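Transketolase (Campylobacter jejuni, PDB 3L84) belongs to the transketolase family of dimeric enzymes, each chain combining two thiamine diphosphate-binding-type domains with a C-terminal domain. Local coordinates at residues A[122-133]-A[396-407]; A[511-519]-A[557-568]. All blocks are in the same frame, centred on the assembly; numbering follows the deposited sequence.

Contact 1: residues A[122-133]-A[396-407]; sequences NAVGFAMAAKKA and AINNAFARYGIF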
loop_
_atom_site.group_PDB
_atom_site.type_symbol
_atom_site.label_atom_id
_atom_site.label_comp_id
_atom_site.label_asym_id
_atom_site.label_seq_id
_atom_site.Cartn_x
_atom_site.Cartn_y
_atom_site.Cartn_z
ATOM N N ASN A 122 5.038 -5.963 -13.169
ATOM C CA ASN A 122 4.223 -6.269 -14.355
ATOM C C ASN A 122 5.028 -7.133 -15.335
ATOM O O ASN A 122 4.496 -8.090 -15.911
ATOM C CB ASN A 122 3.844 -5.012 -15.110
ATOM C CG ASN A 122 2.980 -4.043 -14.316
ATOM O OD1 ASN A 122 2.112 -4.442 -13.485
ATOM N ND2 ASN A 122 3.187 -2.786 -14.588
ATOM N N ALA A 123 6.304 -6.803 -15.514
ATOM C CA ALA A 123 7.104 -7.560 -16.451
ATOM C C ALA A 123 7.302 -9.003 -15.983
ATOM O O ALA A 123 7.243 -9.941 -16.781
ATOM C CB ALA A 123 8.438 -6.877 -16.671
ATOM N N VAL A 124 7.538 -9.190 -14.682
ATOM C CA VAL A 124 7.557 -10.542 -14.118
ATOM C C VAL A 124 6.239 -11.233 -14.400
ATOM O O VAL A 124 6.200 -12.417 -14.758
ATOM C CB VAL A 124 7.881 -10.505 -12.623
ATOM C CG1 VAL A 124 7.595 -11.877 -11.954
ATOM C CG2 VAL A 124 9.333 -10.065 -12.398
ATOM N N GLY A 125 5.122 -10.498 -14.257
ATOM C CA GLY A 125 3.845 -11.086 -14.556
ATOM C C GLY A 125 3.659 -11.490 -16.026
ATOM O O GLY A 125 3.111 -12.549 -16.308
ATOM N N PHE A 126 4.118 -10.654 -16.947
ATOM C CA PHE A 126 4.081 -11.050 -18.367
ATOM C C PHE A 126 4.910 -12.300 -18.609
ATOM O O PHE A 126 4.516 -13.110 -19.422
ATOM C CB PHE A 126 4.575 -9.907 -19.265
ATOM C CG PHE A 126 3.589 -8.794 -19.490
ATOM C CD1 PHE A 126 2.327 -9.025 -19.942
ATOM C CD2 PHE A 126 3.980 -7.484 -19.273
ATOM C CE1 PHE A 126 1.398 -7.971 -20.173
ATOM C CE2 PHE A 126 3.068 -6.431 -19.478
ATOM C CZ PHE A 126 1.791 -6.677 -19.946
ATOM N N ALA A 127 6.030 -12.462 -17.914
ATOM C CA ALA A 127 6.903 -13.615 -18.070
ATOM C C ALA A 127 6.214 -14.882 -17.477
ATOM O O ALA A 127 6.272 -15.955 -18.088
ATOM C CB ALA A 127 8.246 -13.345 -17.448
HETATM N N MSE A 128 5.543 -14.731 -16.332
HETATM C CA MSE A 128 4.783 -15.865 -15.776
HETATM C C MSE A 128 3.622 -16.228 -16.684
HETATM O O MSE A 128 3.324 -17.408 -16.914
HETATM C CB MSE A 128 4.260 -15.517 -14.400
HETATM C CG MSE A 128 5.354 -15.411 -13.337
HETATM SE SE MSE A 128 4.788 -15.100 -11.536
HETATM C CE MSE A 128 3.957 -16.822 -11.192
ATOM N N ALA A 129 2.901 -15.211 -17.150
ATOM C CA ALA A 129 1.776 -15.405 -18.077
ATOM C C ALA A 129 2.233 -16.128 -19.339
ATOM O O ALA A 129 1.601 -17.067 -19.781
ATOM C CB ALA A 129 1.103 -14.082 -18.423
ATOM N N ALA A 130 3.392 -15.756 -19.858
ATOM C CA ALA A 130 3.938 -16.393 -21.043
ATOM C C ALA A 130 4.289 -17.858 -20.740
ATOM O O ALA A 130 4.049 -18.733 -21.572
ATOM C CB ALA A 130 5.180 -15.648 -21.500
ATOM N N LYS A 131 4.880 -18.135 -19.575
ATOM C CA LYS A 131 5.100 -19.526 -19.216
ATOM C C LYS A 131 3.816 -20.343 -19.136
ATOM O O LYS A 131 3.790 -21.508 -19.589
ATOM C CB LYS A 131 5.883 -19.644 -17.908
ATOM C CG LYS A 131 7.339 -19.223 -18.022
ATOM C CD LYS A 131 8.178 -20.039 -18.985
ATOM C CE LYS A 131 9.662 -19.659 -18.931
ATOM N NZ LYS A 131 10.501 -20.549 -19.773
ATOM N N LYS A 132 2.735 -19.757 -18.601
ATOM C CA LYS A 132 1.479 -20.464 -18.571
ATOM C C LYS A 132 0.897 -20.618 -19.973
ATOM O O LYS A 132 0.360 -21.693 -20.329
ATOM C CB LYS A 132 0.478 -19.775 -17.649
ATOM C CG LYS A 132 -0.851 -20.527 -17.499
ATOM C CD LYS A 132 -0.649 -21.948 -16.942
ATOM C CE LYS A 132 -1.938 -22.755 -16.864
ATOM N NZ LYS A 132 -1.701 -24.152 -16.416
ATOM N N ALA A 133 1.031 -19.595 -20.801
ATOM C CA ALA A 133 0.578 -19.680 -22.185
ATOM C C ALA A 133 1.329 -20.800 -22.919
ATOM O O ALA A 133 0.742 -21.531 -23.730
ATOM C CB ALA A 133 0.772 -18.330 -22.902
ATOM N N ALA A 396 0.165 -6.603 -9.127
ATOM C CA ALA A 396 0.860 -6.085 -10.305
ATOM C C ALA A 396 1.125 -7.205 -11.315
ATOM O O ALA A 396 1.034 -7.008 -12.537
ATOM C CB ALA A 396 2.156 -5.351 -9.902
ATOM N N ILE A 397 1.451 -8.387 -10.836
ATOM C CA ILE A 397 1.636 -9.563 -11.724
ATOM C C ILE A 397 0.328 -9.912 -12.408
ATOM O O ILE A 397 0.286 -10.129 -13.625
ATOM C CB ILE A 397 2.163 -10.779 -10.908
ATOM C CG1 ILE A 397 3.649 -10.610 -10.631
ATOM C CG2 ILE A 397 1.853 -12.134 -11.591
ATOM C CD1 ILE A 397 4.241 -11.467 -9.524
ATOM N N ASN A 398 -0.766 -9.924 -11.645
ATOM C CA ASN A 398 -2.054 -10.256 -12.233
ATOM C C ASN A 398 -2.581 -9.163 -13.149
ATOM O O ASN A 398 -3.296 -9.464 -14.109
ATOM C CB ASN A 398 -3.046 -10.624 -11.139
ATOM C CG ASN A 398 -2.965 -12.072 -10.709
ATOM O OD1 ASN A 398 -3.539 -12.429 -9.617
ATOM N ND2 ASN A 398 -2.368 -12.895 -11.488
ATOM N N ASN A 399 -2.172 -7.902 -12.948
ATOM C CA ASN A 399 -2.476 -6.863 -13.943
ATOM C C ASN A 399 -1.888 -7.245 -15.297
ATOM O O ASN A 399 -2.519 -7.053 -16.336
ATOM C CB ASN A 399 -1.939 -5.507 -13.505
ATOM C CG ASN A 399 -2.719 -4.854 -12.411
ATOM O OD1 ASN A 399 -3.839 -5.233 -12.094
ATOM N ND2 ASN A 399 -2.111 -3.821 -11.812
ATOM N N ALA A 400 -0.684 -7.808 -15.292
ATOM C CA ALA A 400 -0.063 -8.270 -16.508
ATOM C C ALA A 400 -0.724 -9.534 -17.063
ATOM O O ALA A 400 -0.892 -9.623 -18.280
ATOM C CB ALA A 400 1.462 -8.487 -16.273
ATOM N N PHE A 401 -1.101 -10.486 -16.223
ATOM C CA PHE A 401 -1.885 -11.623 -16.700
ATOM C C PHE A 401 -3.107 -11.122 -17.441
ATOM O O PHE A 401 -3.490 -11.680 -18.473
ATOM C CB PHE A 401 -2.330 -12.574 -15.572
ATOM C CG PHE A 401 -1.352 -13.670 -15.217
ATOM C CD1 PHE A 401 -0.288 -13.459 -14.378
ATOM C CD2 PHE A 401 -1.529 -14.943 -15.763
ATOM C CE1 PHE A 401 0.589 -14.488 -14.066
ATOM C CE2 PHE A 401 -0.652 -15.982 -15.449
ATOM C CZ PHE A 401 0.391 -15.757 -14.594
ATOM N N ALA A 402 -3.794 -10.125 -16.907
ATOM C CA ALA A 402 -4.995 -9.593 -17.536
ATOM C C ALA A 402 -4.734 -8.910 -18.882
ATOM O O ALA A 402 -5.632 -8.850 -19.728
ATOM C CB ALA A 402 -5.692 -8.620 -16.560
ATOM N N ARG A 403 -3.523 -8.390 -19.069
ATOM C CA ARG A 403 -3.123 -7.767 -20.319
ATOM C C ARG A 403 -2.512 -8.743 -21.290
ATOM O O ARG A 403 -2.371 -8.385 -22.472
ATOM C CB ARG A 403 -2.132 -6.607 -20.060
ATOM C CG ARG A 403 -2.777 -5.382 -19.440
ATOM C CD ARG A 403 -3.606 -4.628 -20.446
ATOM N NE ARG A 403 -2.786 -4.041 -21.511
ATOM C CZ ARG A 403 -3.198 -3.672 -22.718
ATOM N NH1 ARG A 403 -4.447 -3.872 -23.124
ATOM N NH2 ARG A 403 -2.325 -3.100 -23.535
ATOM N N TYR A 404 -2.170 -9.962 -20.880
ATOM C CA TYR A 404 -1.399 -10.837 -21.766
ATOM C C TYR A 404 -2.143 -11.199 -23.038
ATOM O O TYR A 404 -1.552 -11.206 -24.118
ATOM C CB TYR A 404 -0.957 -12.104 -20.996
ATOM C CG TYR A 404 -0.008 -12.961 -21.777
ATOM C CD1 TYR A 404 1.333 -12.680 -21.809
ATOM C CD2 TYR A 404 -0.459 -14.014 -22.551
ATOM C CE1 TYR A 404 2.190 -13.394 -22.554
ATOM C CE2 TYR A 404 0.387 -14.761 -23.298
ATOM C CZ TYR A 404 1.743 -14.460 -23.308
ATOM O OH TYR A 404 2.605 -15.205 -24.096
ATOM N N GLY A 405 -3.410 -11.570 -22.922
ATOM C CA GLY A 405 -4.285 -11.766 -24.063
ATOM C C GLY A 405 -5.282 -12.900 -23.899
ATOM O O GLY A 405 -6.249 -12.949 -24.650
ATOM N N ILE A 406 -5.030 -13.842 -23.003
ATOM C CA ILE A 406 -5.821 -15.066 -22.894
ATOM C C ILE A 406 -6.258 -15.429 -21.455
ATOM O O ILE A 406 -6.903 -16.498 -21.281
ATOM C CB ILE A 406 -5.073 -16.266 -23.514
ATOM C CG1 ILE A 406 -3.704 -16.472 -22.845
ATOM C CG2 ILE A 406 -4.979 -16.110 -25.038
ATOM C CD1 ILE A 406 -3.050 -17.847 -23.150
ATOM N N PHE A 407 -5.986 -14.581 -20.477
ATOM C CA PHE A 407 -6.212 -14.927 -19.068
ATOM C C PHE A 407 -7.204 -14.020 -18.369
ATOM O O PHE A 407 -7.351 -12.836 -18.703
ATOM C CB PHE A 407 -4.908 -14.918 -18.274
ATOM C CG PHE A 407 -3.880 -15.897 -18.763
ATOM C CD1 PHE A 407 -4.123 -17.251 -18.714
ATOM C CD2 PHE A 407 -2.707 -15.459 -19.328
ATOM C CE1 PHE A 407 -3.183 -18.159 -19.169
ATOM C CE2 PHE A 407 -1.750 -16.358 -19.795
ATOM C CZ PHE A 407 -2.032 -17.726 -19.721
#

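Contact 2: residues A[511-519]-A[557-568]; sequences GDVKNGAYL and VSMPCFELFEKQ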
loop_
_atom_site.group_PDB
_atom_site.type_symbol
_atom_site.label_atom_id
_atom_site.label_comp_id
_atom_site.label_asym_id
_atom_site.label_seq_id
_atom_site.Cartn_x
_atom_site.Cartn_y
_atom_site.Cartn_z
ATOM N N GLY A 511 -36.411 -4.858 -8.061
ATOM C CA GLY A 511 -35.024 -4.708 -8.437
ATOM C C GLY A 511 -34.179 -5.931 -8.164
ATOM O O GLY A 511 -34.693 -6.968 -7.694
ATOM N N ASP A 512 -32.884 -5.876 -8.468
ATOM C CA ASP A 512 -32.024 -7.010 -8.187
ATOM C C ASP A 512 -30.587 -6.500 -8.015
ATOM O O ASP A 512 -30.314 -5.299 -8.074
ATOM C CB ASP A 512 -32.147 -8.102 -9.290
ATOM C CG ASP A 512 -31.962 -9.521 -8.749
ATOM O OD1 ASP A 512 -31.275 -9.736 -7.755
ATOM O OD2 ASP A 512 -32.587 -10.429 -9.369
ATOM N N VAL A 513 -29.654 -7.422 -7.891
ATOM C CA VAL A 513 -28.251 -7.103 -7.688
ATOM C C VAL A 513 -27.714 -6.241 -8.821
ATOM O O VAL A 513 -26.903 -5.341 -8.562
ATOM C CB VAL A 513 -27.437 -8.407 -7.520
ATOM C CG1 VAL A 513 -25.930 -8.135 -7.433
ATOM C CG2 VAL A 513 -27.888 -9.187 -6.249
ATOM N N LYS A 514 -28.195 -6.442 -10.054
ATOM C CA LYS A 514 -27.800 -5.630 -11.214
ATOM C C LYS A 514 -28.013 -4.136 -11.028
ATOM O O LYS A 514 -27.348 -3.327 -11.700
ATOM C CB LYS A 514 -28.541 -6.113 -12.486
ATOM C CG LYS A 514 -30.029 -5.856 -12.473
ATOM C CD LYS A 514 -30.764 -6.344 -13.712
ATOM C CE LYS A 514 -32.246 -6.416 -13.461
ATOM N NZ LYS A 514 -32.867 -5.231 -12.814
ATOM N N ASN A 515 -28.961 -3.754 -10.169
ATOM C CA ASN A 515 -29.244 -2.346 -9.843
ATOM C C ASN A 515 -28.394 -1.794 -8.725
ATOM O O ASN A 515 -28.568 -0.643 -8.363
ATOM C CB ASN A 515 -30.724 -2.203 -9.468
ATOM C CG ASN A 515 -31.647 -2.698 -10.551
ATOM O OD1 ASN A 515 -32.235 -3.801 -10.459
ATOM N ND2 ASN A 515 -31.763 -1.920 -11.605
ATOM N N GLY A 516 -27.511 -2.614 -8.145
ATOM C CA GLY A 516 -26.650 -2.207 -7.032
ATOM C C GLY A 516 -27.305 -2.278 -5.668
ATOM O O GLY A 516 -26.700 -2.740 -4.712
ATOM N N ALA A 517 -28.512 -1.768 -5.591
ATOM C CA ALA A 517 -29.354 -1.917 -4.402
ATOM C C ALA A 517 -30.723 -2.339 -4.867
ATOM O O ALA A 517 -31.133 -1.969 -5.983
ATOM C CB ALA A 517 -29.444 -0.602 -3.609
ATOM N N TYR A 518 -31.450 -3.102 -4.047
ATOM C CA TYR A 518 -32.801 -3.549 -4.407
ATOM C C TYR A 518 -33.606 -3.762 -3.133
ATOM O O TYR A 518 -33.039 -3.827 -2.028
ATOM C CB TYR A 518 -32.736 -4.824 -5.270
ATOM C CG TYR A 518 -32.183 -6.031 -4.573
ATOM C CD1 TYR A 518 -33.029 -6.963 -4.016
ATOM C CD2 TYR A 518 -30.818 -6.270 -4.491
ATOM C CE1 TYR A 518 -32.538 -8.078 -3.347
ATOM C CE2 TYR A 518 -30.339 -7.369 -3.840
ATOM C CZ TYR A 518 -31.192 -8.296 -3.293
ATOM O OH TYR A 518 -30.752 -9.424 -2.648
ATOM N N LEU A 519 -34.917 -3.886 -3.291
ATOM C CA LEU A 519 -35.792 -4.082 -2.128
ATOM C C LEU A 519 -35.940 -5.558 -1.752
ATOM O O LEU A 519 -36.277 -6.376 -2.599
ATOM C CB LEU A 519 -37.188 -3.489 -2.394
ATOM C CG LEU A 519 -37.320 -1.975 -2.285
ATOM C CD1 LEU A 519 -38.620 -1.521 -2.895
ATOM C CD2 LEU A 519 -37.229 -1.541 -0.812
ATOM N N VAL A 557 -33.601 -2.531 2.161
ATOM C CA VAL A 557 -32.812 -2.514 0.958
ATOM C C VAL A 557 -31.498 -3.224 1.180
ATOM O O VAL A 557 -30.781 -2.926 2.146
ATOM C CB VAL A 557 -32.525 -1.048 0.547
ATOM C CG1 VAL A 557 -31.476 -0.976 -0.600
ATOM C CG2 VAL A 557 -33.812 -0.306 0.149
ATOM N N SER A 558 -31.203 -4.169 0.290
ATOM C CA SER A 558 -29.876 -4.761 0.211
ATOM C C SER A 558 -29.068 -4.037 -0.863
ATOM O O SER A 558 -29.569 -3.833 -1.983
ATOM C CB SER A 558 -29.953 -6.251 -0.092
ATOM O OG SER A 558 -28.625 -6.801 -0.152
HETATM N N MSE A 559 -27.868 -3.608 -0.516
HETATM C CA MSE A 559 -27.004 -2.869 -1.424
HETATM C C MSE A 559 -25.682 -3.605 -1.604
HETATM O O MSE A 559 -24.632 -3.203 -1.061
HETATM C CB MSE A 559 -26.766 -1.454 -0.896
HETATM C CG MSE A 559 -26.033 -0.529 -1.895
HETATM SE SE MSE A 559 -25.448 1.141 -1.178
HETATM C CE MSE A 559 -24.162 0.389 0.051
ATOM N N PRO A 560 -25.676 -4.647 -2.427
ATOM C CA PRO A 560 -24.441 -5.349 -2.700
ATOM C C PRO A 560 -23.421 -4.520 -3.451
ATOM O O PRO A 560 -22.245 -4.869 -3.401
ATOM C CB PRO A 560 -24.916 -6.574 -3.500
ATOM C CG PRO A 560 -26.217 -6.159 -4.087
ATOM C CD PRO A 560 -26.851 -5.328 -3.017
ATOM N N CYS A 561 -23.816 -3.477 -4.184
ATOM C CA CYS A 561 -22.834 -2.673 -4.907
ATOM C C CYS A 561 -23.239 -1.199 -4.958
ATOM O O CYS A 561 -24.098 -0.792 -5.732
ATOM C CB CYS A 561 -22.583 -3.251 -6.293
ATOM S SG CYS A 561 -21.279 -2.352 -7.172
ATOM N N PHE A 562 -22.570 -0.386 -4.158
ATOM C CA PHE A 562 -22.793 1.086 -4.098
ATOM C C PHE A 562 -22.614 1.733 -5.473
ATOM O O PHE A 562 -23.451 2.558 -5.883
ATOM C CB PHE A 562 -21.812 1.658 -3.058
ATOM C CG PHE A 562 -21.938 3.134 -2.760
ATOM C CD1 PHE A 562 -22.590 3.567 -1.628
ATOM C CD2 PHE A 562 -21.338 4.059 -3.547
ATOM C CE1 PHE A 562 -22.658 4.927 -1.323
ATOM C CE2 PHE A 562 -21.429 5.436 -3.238
ATOM C CZ PHE A 562 -22.111 5.836 -2.147
ATOM N N GLU A 563 -21.557 1.370 -6.191
ATOM C CA GLU A 563 -21.259 2.010 -7.474
ATOM C C GLU A 563 -22.362 1.775 -8.499
ATOM O O GLU A 563 -22.707 2.670 -9.267
ATOM C CB GLU A 563 -19.928 1.525 -8.026
ATOM C CG GLU A 563 -18.770 1.858 -7.122
ATOM C CD GLU A 563 -18.337 0.756 -6.144
ATOM O OE1 GLU A 563 -19.144 -0.148 -5.802
ATOM O OE2 GLU A 563 -17.132 0.741 -5.806
ATOM N N LEU A 564 -22.934 0.573 -8.521
ATOM C CA LEU A 564 -24.038 0.321 -9.424
ATOM C C LEU A 564 -25.270 1.074 -9.005
ATOM O O LEU A 564 -26.011 1.561 -9.859
ATOM C CB LEU A 564 -24.369 -1.178 -9.546
ATOM C CG LEU A 564 -23.354 -2.025 -10.265
ATOM C CD1 LEU A 564 -23.763 -3.510 -10.182
ATOM C CD2 LEU A 564 -23.168 -1.572 -11.686
ATOM N N PHE A 565 -25.508 1.204 -7.709
ATOM C CA PHE A 565 -26.668 1.955 -7.238
ATOM C C PHE A 565 -26.602 3.419 -7.679
ATOM O O PHE A 565 -27.621 4.038 -8.031
ATOM C CB PHE A 565 -26.850 1.808 -5.712
ATOM C CG PHE A 565 -28.141 2.322 -5.190
ATOM C CD1 PHE A 565 -29.334 2.169 -5.887
ATOM C CD2 PHE A 565 -28.178 2.890 -3.925
ATOM C CE1 PHE A 565 -30.518 2.638 -5.364
ATOM C CE2 PHE A 565 -29.375 3.333 -3.392
ATOM C CZ PHE A 565 -30.549 3.221 -4.102
ATOM N N GLU A 566 -25.403 3.988 -7.654
ATOM C CA GLU A 566 -25.165 5.366 -8.090
ATOM C C GLU A 566 -25.585 5.592 -9.546
ATOM O O GLU A 566 -25.833 6.736 -9.930
ATOM C CB GLU A 566 -23.695 5.765 -7.930
ATOM C CG GLU A 566 -23.206 5.852 -6.518
ATOM C CD GLU A 566 -21.768 6.300 -6.441
ATOM O OE1 GLU A 566 -20.837 5.467 -6.645
ATOM O OE2 GLU A 566 -21.531 7.498 -6.176
ATOM N N LYS A 567 -25.601 4.538 -10.371
ATOM C CA LYS A 567 -25.947 4.654 -11.796
ATOM C C LYS A 567 -27.445 4.554 -12.059
ATOM O O LYS A 567 -27.872 4.751 -13.201
ATOM C CB LYS A 567 -25.276 3.565 -12.622
ATOM C CG LYS A 567 -23.788 3.555 -12.544
ATOM C CD LYS A 567 -23.128 2.496 -13.444
ATOM C CE LYS A 567 -23.275 2.813 -14.947
ATOM N NZ LYS A 567 -22.819 4.200 -15.377
ATOM N N GLN A 568 -28.260 4.248 -11.055
ATOM C CA GLN A 568 -29.685 4.009 -11.296
ATOM C C GLN A 568 -30.432 5.308 -11.485
ATOM O O GLN A 568 -29.968 6.361 -11.032
ATOM C CB GLN A 568 -30.287 3.212 -10.136
ATOM C CG GLN A 568 -29.608 1.871 -9.878
ATOM C CD GLN A 568 -29.429 1.066 -11.120
ATOM O OE1 GLN A 568 -28.279 0.749 -11.519
ATOM N NE2 GLN A 568 -30.533 0.734 -11.758
#

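Contact 1: residues A[122-133]-A[396-407]
Gly125 and Ile397 meet in the tight part of the contact, where Gly125 CA and Ile397 CA are 3.9 Å apart. With no side chain at Gly125, Ile397 O and Ala400 CB can come in close. Ile397 CG2 rests on Gly125 CA. Ala400 CB also comes within 3.1 Å of Asn122 O. On the Phe126 side, Ala400 CB sits over the ring face, 3.7 Å from the Phe126 centroid and 8° off the normal. This is a CH-pi contact. Arg403 CB and Tyr404 N lie at the edge of that ring.

A second CH-pi contact puts Ala129 CB over the face of Phe401, 3.9 Å from the Phe401 centroid. Met128 is modelled as selenomethionine. Its CB touches Phe401 CE1, while SE reaches the branches of Ile397.

The contact joins helix 118-137, in the thiamine diphosphate binding domain, to helix 391-404, in the pyrimidine binding domain. The axes approach to 7.0 Å and their directions differ by 52°. Each helix belongs to a domain with a parallel sheet. Helix 118-137 also packs on strand 146-151.

Toward Ala133 the contact is wider and filled by rings. Ala133 CA and Ile406 CA are 7.9 Å apart. Tyr404 enters as a knob among Phe126, Ala129, Ala130 and Ala133. Its CG is turned anti to N (chi1 -172°), which sends the ring across to the other helix. Tyr404 CE2 then lies 3.6 Å from Ala133 CB, and its OH is hydrogen-bonded to His144. Phe407 brings CE2 to 3.4 Å from Ala129 O, with Ala133 N near its ring plane. Arg403 is the one touching residue that is not buried. Its CB packs on Phe126; the rest of the chain bends off, and NE bonds to Glu110 O.

Contact 2: residues A[511-519]-A[557-568]
Gly516 O takes a nearly straight hydrogen bond from Cys561 N, 3.0 Å long with an angle of 169° at the hydrogen. The donor lies in the carbonyl plane, on a lone pair. Two more backbone bonds pair Tyr518 with Ser558. Tyr518 N reaches Ser558 O at 2.9 Å, and Ser558 N reaches Tyr518 O at 3.0 Å. This is an antiparallel hydrogen-bonded pair; Leu519 and Val557 form the non-hydrogen-bonded pair next to it. The ladder places strand 518-521 beside strand 554-558 in the mixed sheet of the C-terminal domain.

Several CA-H...O contacts accompany the backbone bonds. Ser558 O receives Ala517 CA at 3.1 Å, and Gly516 O receives Met559 CA. Separately, Asn515 O meets Phe565 CA on helix 562-566. Gly516 lies against that helix, too close to Phe565 N and Cys561 O to leave room for a side chain. Its positive phi is one glycine adopts readily.

Apolar contacts centre on Ala517. Ala517 CB stands over the face of Phe565, 3.5 Å from the Phe565 centroid, in a CH-pi contact. The same methyl touches Val557 CG1 and CG of Met559, a selenomethionine. Val513 CG1, on the 3-10 turn 513-515, meets Pro560 CG just before helix 562-566. The face of the Tyr518 ring lies over Ser558 CB. Tyr518 CG sits between N and the carbonyl carbon (chi1 65°), which carries the ring across.

Side-chain polar bonds run mostly within each segment. Asn515 OD1 accepts from Asp512 N and Lys514 NZ. Cys561 SG caps its helix with a weak bond from Leu564 N. An outside partner, Glu478 OE2, bonds to both Tyr518 OH and Ser558 OG. The direct grip is therefore mainly backbone hydrogen bonding and apolar packing, while Glu478 ties the pair to helix 476-488.

Overall arrangement
Both contacts are mostly buried, but they differ in place. Contact 1 is centred about 11 Å from the centre of the chain and contact 2 about 26 Å from it. Nearly all touching residues of contact 1 are buried; contact 2 includes partly exposed residues and an exposed one, Lys514. They share no helix or strand. Contact 1 joins helices of two domains through side-chain packing, with small residues set against aromatic rings. Contact 2 joins strand 518-521 to strand 554-558 and helix 562-566 within the C-terminal domain, and backbone hydrogen bonds fix its register. Of the two, contact 2 alone is touched by the second subunit, where Phe562 and Glu566 pack on Asn590 of that subunit.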